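Local atomic coordinates of beta-Ala-His dipeptidase (Homo sapiens, PDB entry 3DLJ), a protein that hydrolyses Xaa-His dipeptides, chiefly carnosine and anserine, as a secreted zinc-dependent dipeptidase of the M20 family. Residues Q64-R69 with A150-V155; T104-G109 with D193-G198. All coordinates share one frame; numbering follows the deposited sequence.

Contact 1. Residues Q64-R69 with A150-V155; sequences QRLGAR and AWINAV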
loop_
_atom_site.group_PDB
_atom_site.type_symbol
_atom_site.label_atom_id
_atom_site.label_comp_id
_atom_site.label_asym_id
_atom_site.label_seq_id
_atom_site.Cartn_x
_atom_site.Cartn_y
_atom_site.Cartn_z
ATOM N N GLN A 64 17.876 -5.490 17.342
ATOM C CA GLN A 64 19.047 -5.563 18.208
ATOM C C GLN A 64 19.332 -6.979 18.722
ATOM O O GLN A 64 20.496 -7.428 18.750
ATOM C CB GLN A 64 18.876 -4.642 19.408
ATOM C CG GLN A 64 19.009 -3.160 19.111
ATOM C CD GLN A 64 19.351 -2.345 20.355
ATOM O OE1 GLN A 64 19.988 -2.849 21.283
ATOM N NE2 GLN A 64 18.947 -1.078 20.368
ATOM N N ARG A 65 18.277 -7.668 19.151
ATOM C CA ARG A 65 18.405 -9.025 19.661
ATOM C C ARG A 65 18.901 -9.977 18.577
ATOM O O ARG A 65 19.546 -10.971 18.879
ATOM C CB ARG A 65 17.093 -9.513 20.292
ATOM C CG ARG A 65 16.747 -8.795 21.613
ATOM C CD ARG A 65 15.595 -9.462 22.373
ATOM N N LEU A 66 18.614 -9.640 17.320
ATOM C CA LEU A 66 19.088 -10.383 16.146
ATOM C C LEU A 66 20.556 -10.143 15.823
ATOM O O LEU A 66 21.154 -10.902 15.068
ATOM C CB LEU A 66 18.264 -9.997 14.906
ATOM C CG LEU A 66 16.967 -10.786 14.718
ATOM C CD1 LEU A 66 16.544 -10.790 13.259
ATOM C CD2 LEU A 66 17.140 -12.235 15.275
ATOM N N GLY A 67 21.122 -9.068 16.353
ATOM C CA GLY A 67 22.506 -8.747 16.062
ATOM C C GLY A 67 22.756 -7.474 15.285
ATOM O O GLY A 67 23.898 -7.151 15.001
ATOM N N ALA A 68 21.691 -6.749 14.943
ATOM C CA ALA A 68 21.789 -5.513 14.160
ATOM C C ALA A 68 22.236 -4.300 14.996
ATOM O O ALA A 68 21.850 -4.168 16.172
ATOM C CB ALA A 68 20.450 -5.218 13.475
ATOM N N ARG A 69 23.071 -3.444 14.396
ATOM C CA ARG A 69 23.266 -2.069 14.884
ATOM C C ARG A 69 21.965 -1.319 14.550
ATOM O O ARG A 69 21.581 -1.246 13.391
ATOM C CB ARG A 69 24.491 -1.393 14.232
ATOM C CG ARG A 69 24.845 -0.006 14.806
ATOM C CD ARG A 69 25.957 0.748 14.033
ATOM N NE ARG A 69 25.606 1.056 12.646
ATOM C CZ ARG A 69 24.738 1.998 12.254
ATOM N NH1 ARG A 69 24.088 2.753 13.148
ATOM N NH2 ARG A 69 24.488 2.176 10.953
ATOM N N ALA A 150 8.068 -11.685 8.273
ATOM C CA ALA A 150 8.540 -12.762 7.422
ATOM C C ALA A 150 10.012 -12.565 7.034
ATOM O O ALA A 150 10.797 -13.527 7.059
ATOM C CB ALA A 150 7.670 -12.900 6.191
ATOM N N TRP A 151 10.363 -11.325 6.689
ATOM C CA TRP A 151 11.741 -10.891 6.422
ATOM C C TRP A 151 12.614 -11.022 7.650
ATOM O O TRP A 151 13.701 -11.614 7.581
ATOM C CB TRP A 151 11.769 -9.424 5.912
ATOM C CG TRP A 151 13.142 -8.910 5.539
ATOM C CD1 TRP A 151 14.035 -8.286 6.372
ATOM C CD2 TRP A 151 13.781 -8.962 4.241
ATOM N NE1 TRP A 151 15.189 -7.962 5.682
ATOM C CE2 TRP A 151 15.055 -8.346 4.374
ATOM C CE3 TRP A 151 13.395 -9.446 2.975
ATOM C CZ2 TRP A 151 15.948 -8.209 3.295
ATOM C CZ3 TRP A 151 14.294 -9.307 1.894
ATOM C CH2 TRP A 151 15.547 -8.696 2.070
ATOM N N ILE A 152 12.138 -10.479 8.778
ATOM C CA ILE A 152 12.869 -10.569 10.051
ATOM C C ILE A 152 13.043 -12.023 10.517
ATOM O O ILE A 152 14.115 -12.403 11.014
ATOM C CB ILE A 152 12.218 -9.696 11.171
ATOM C CG1 ILE A 152 12.530 -8.207 10.941
ATOM C CG2 ILE A 152 12.678 -10.159 12.576
ATOM C CD1 ILE A 152 11.656 -7.224 11.758
ATOM N N ASN A 153 11.990 -12.825 10.373
ATOM C CA ASN A 153 12.032 -14.228 10.767
ATOM C C ASN A 153 13.027 -15.024 9.911
ATOM O O ASN A 153 13.772 -15.811 10.455
ATOM C CB ASN A 153 10.627 -14.864 10.748
ATOM C CG ASN A 153 9.685 -14.281 11.830
ATOM O OD1 ASN A 153 10.130 -13.716 12.797
ATOM N ND2 ASN A 153 8.385 -14.439 11.646
ATOM N N ALA A 154 13.040 -14.813 8.585
ATOM C CA ALA A 154 14.087 -15.371 7.710
ATOM C C ALA A 154 15.522 -15.115 8.229
ATOM O O ALA A 154 16.340 -16.046 8.309
ATOM C CB ALA A 154 13.931 -14.870 6.252
ATOM N N VAL A 155 15.827 -13.859 8.541
ATOM C CA VAL A 155 17.126 -13.486 9.115
ATOM C C VAL A 155 17.391 -14.236 10.413
ATOM O O VAL A 155 18.495 -14.724 10.636
ATOM C CB VAL A 155 17.240 -11.957 9.388
ATOM C CG1 VAL A 155 18.510 -11.660 10.179
ATOM C CG2 VAL A 155 17.253 -11.174 8.098
#
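Leu-66 reaches across to the helix of Ile-152 and Val-155 with its side chain extended: chi2 of -156° puts CD1 roughly opposite CA, so this methyl leads and makes the contact. On the other side, Val-155 has CG1 anti to its backbone N (chi1 171°). Leu-66 CD1 meets Val-155 CG1 at 3.8 Å, the two side chains crossing at a slant, and lies 4.0 Å from Ile-152 CG2. The same methyl also rests on backbone, with Leu-66 CD1 3.7 Å from Ile-152 O. One methyl thus fits between two residues a turn apart on a helix, a small apolar contact without a hydrogen bond between the two segments. Gly-67, next along, takes a positive phi (115°) in a Schellman motif, its N bonded to Gln-64 O at 3.0 Å; the chain turns there and leaves helix 46-65 for strand 69-73. The carbonyl of Leu-66 is held too, by Arg-159 NE from further along helix 141-160. That helix packs Val-155 against Ile-169 of strand 168-174 and Phe-478 of helix 464-482, while Ile-152 touches Trp-34 of helix 24-35, so Leu-66 joins the C-terminal end of helix 46-65 to a helix that itself packs on the six-stranded sheet and on two further helices.

Contact 2. Residues T104-G109 with D193-G198; sequences TVCFYG and DRFFSG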
loop_
_atom_site.group_PDB
_atom_site.type_symbol
_atom_site.label_atom_id
_atom_site.label_comp_id
_atom_site.label_asym_id
_atom_site.label_seq_id
_atom_site.Cartn_x
_atom_site.Cartn_y
_atom_site.Cartn_z
ATOM N N THR A 104 25.366 -5.726 -0.207
ATOM C CA THR A 104 24.417 -5.218 0.788
ATOM C C THR A 104 23.018 -4.975 0.222
ATOM O O THR A 104 22.857 -4.258 -0.772
ATOM C CB THR A 104 24.917 -3.906 1.450
ATOM O OG1 THR A 104 26.187 -4.132 2.079
ATOM C CG2 THR A 104 23.909 -3.386 2.500
ATOM N N VAL A 105 22.018 -5.565 0.883
ATOM C CA VAL A 105 20.605 -5.408 0.527
ATOM C C VAL A 105 19.836 -4.649 1.625
ATOM O O VAL A 105 19.974 -4.951 2.807
ATOM C CB VAL A 105 19.907 -6.799 0.291
ATOM C CG1 VAL A 105 18.470 -6.621 -0.090
ATOM C CG2 VAL A 105 20.649 -7.611 -0.787
ATOM N N CYS A 106 19.010 -3.685 1.223
ATOM C CA CYS A 106 18.222 -2.924 2.174
ATOM C C CYS A 106 16.738 -3.247 2.072
ATOM O O CYS A 106 16.190 -3.332 0.986
ATOM C CB CYS A 106 18.461 -1.419 1.990
ATOM S SG CYS A 106 17.671 -0.377 3.251
ATOM N N PHE A 107 16.085 -3.417 3.216
ATOM C CA PHE A 107 14.644 -3.690 3.243
ATOM C C PHE A 107 13.857 -2.529 3.831
ATOM O O PHE A 107 14.176 -2.053 4.907
ATOM C CB PHE A 107 14.366 -4.947 4.074
ATOM C CG PHE A 107 12.904 -5.271 4.229
ATOM C CD1 PHE A 107 12.238 -6.017 3.265
ATOM C CD2 PHE A 107 12.201 -4.842 5.349
ATOM C CE1 PHE A 107 10.875 -6.324 3.423
ATOM C CE2 PHE A 107 10.848 -5.138 5.503
ATOM C CZ PHE A 107 10.185 -5.875 4.538
ATOM N N TYR A 108 12.808 -2.108 3.142
ATOM C CA TYR A 108 11.933 -1.053 3.641
ATOM C C TYR A 108 10.595 -1.677 4.061
ATOM O O TYR A 108 9.995 -2.462 3.306
ATOM C CB TYR A 108 11.694 0.088 2.602
ATOM C CG TYR A 108 10.471 0.910 2.978
ATOM C CD1 TYR A 108 10.573 2.031 3.834
ATOM C CD2 TYR A 108 9.204 0.518 2.567
ATOM C CE1 TYR A 108 9.423 2.740 4.224
ATOM C CE2 TYR A 108 8.067 1.217 2.948
ATOM C CZ TYR A 108 8.175 2.303 3.769
ATOM O OH TYR A 108 7.022 2.957 4.118
ATOM N N GLY A 109 10.123 -1.327 5.258
ATOM C CA GLY A 109 8.739 -1.668 5.637
ATOM C C GLY A 109 8.121 -0.616 6.530
ATOM O O GLY A 109 8.786 0.345 6.887
ATOM N N ASP A 193 23.848 9.437 0.857
ATOM C CA ASP A 193 25.268 9.093 0.788
ATOM C C ASP A 193 25.828 8.776 2.174
ATOM O O ASP A 193 26.999 8.997 2.442
ATOM C CB ASP A 193 26.060 10.241 0.149
ATOM C CG ASP A 193 25.715 10.450 -1.314
ATOM O OD1 ASP A 193 25.184 9.512 -1.956
ATOM O OD2 ASP A 193 25.982 11.557 -1.833
ATOM N N ARG A 194 24.979 8.269 3.059
ATOM C CA ARG A 194 25.395 7.982 4.424
ATOM C C ARG A 194 24.982 6.544 4.749
ATOM O O ARG A 194 25.776 5.631 4.562
ATOM C CB ARG A 194 24.807 9.026 5.383
ATOM C CG ARG A 194 25.688 9.384 6.574
ATOM C CD ARG A 194 25.299 10.759 7.133
ATOM N N PHE A 195 23.738 6.340 5.180
ATOM C CA PHE A 195 23.181 4.997 5.373
ATOM C C PHE A 195 23.012 4.229 4.048
ATOM O O PHE A 195 23.177 3.002 4.012
ATOM C CB PHE A 195 21.840 5.080 6.114
ATOM C CG PHE A 195 21.183 3.737 6.380
ATOM C CD1 PHE A 195 20.237 3.214 5.487
ATOM C CD2 PHE A 195 21.477 3.014 7.545
ATOM C CE1 PHE A 195 19.618 1.985 5.735
ATOM C CE2 PHE A 195 20.845 1.792 7.806
ATOM C CZ PHE A 195 19.921 1.280 6.904
ATOM N N PHE A 196 22.692 4.946 2.971
ATOM C CA PHE A 196 22.422 4.302 1.685
ATOM C C PHE A 196 23.651 4.179 0.800
ATOM O O PHE A 196 23.584 3.619 -0.302
ATOM C CB PHE A 196 21.259 4.984 0.953
ATOM C CG PHE A 196 19.931 4.787 1.639
ATOM C CD1 PHE A 196 19.366 5.812 2.401
ATOM C CD2 PHE A 196 19.260 3.557 1.551
ATOM C CE1 PHE A 196 18.143 5.621 3.052
ATOM C CE2 PHE A 196 18.043 3.348 2.208
ATOM C CZ PHE A 196 17.479 4.388 2.959
ATOM N N SER A 197 24.773 4.696 1.300
ATOM C CA SER A 197 26.060 4.587 0.634
ATOM C C SER A 197 26.428 3.103 0.544
ATOM O O SER A 197 26.618 2.431 1.563
ATOM C CB SER A 197 27.122 5.394 1.411
ATOM O OG SER A 197 28.416 5.328 0.817
ATOM N N GLY A 198 26.488 2.582 -0.678
ATOM C CA GLY A 198 26.893 1.189 -0.881
ATOM C C GLY A 198 25.823 0.118 -0.699
ATOM O O GLY A 198 26.125 -1.082 -0.785
#
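Thr-104, which lies beside Gly-198, is gripped at two polar atoms: OG1 is hydrogen-bonded to Asn-168 ND2, and the backbone N to Asp-200 OD1. Gly-198 adds no polar bond to these. Its O lies 3.8 Å from Thr-104 CB and 4.2 Å from Thr-104 OG1, a van der Waals approach to the side chain. Gly-198 itself has a positive phi of 82°, a conformation that suits glycine, shortly before strand 201-204 begins.

The buried half of the contact is a sulfur set against two rings. Cys-106 SG is anti to the backbone N (chi1 -173°), which carries it off the strand toward Phe-195 and Phe-196. It stands 3.9 Å from Phe-195 CE1, close to the plane of that ring and at its edge, with 5.3 Å from SG to the centroid of Phe-195. From Phe-196 CE2 the sulfur is also 3.9 Å away, but here it approaches obliquely, 69° off the ring normal. These are Cys sulfur-aromatic contacts, with one sulfur shared by the two rings. The rings also brace each other: Phe-195 CD1 sits 3.8 Å above the plane of the Phe-196 ring, over its centre, and Phe-196 CE2 lies at the edge of Phe-195, in its plane.

Lys-170 fastens Phe-195 twice, by a hydrogen bond from NZ to the carbonyl O and by a cation-pi contact with the ring. The loop between helix 184-191 and strand 201-204 thus brings its two phenylalanines onto Cys-106 of strand 104-110, with Phe-196 also on Ile-172; strand 104-110 is flanked by the parallel strands 168-174 and 201-204.

From the N terminus the segments come in the order 64-69, 104-109, 150-155, 193-198, so the two contacts cross. Contact 1 closes a loop that holds the edge strand 69-73, its neighbour 91-96 and all of strand 104-110; contact 2 closes one that contains helix 141-160, strand 168-174 and helix 184-191. Their centres are 15 Å apart, and they meet through Trp-151 and Phe-107, whose rings stack, with Trp-151 CD2 3.5 Å from Phe-107 CD1. Contact 1 ties the end of helix 46-65 to helix 141-160, contact 2 the loop after helix 184-191 to strand 104-110, and Trp-151 on Phe-107 links helix 141-160 to the sheet, where His-110, a zinc ligand, directly follows segment 104-109.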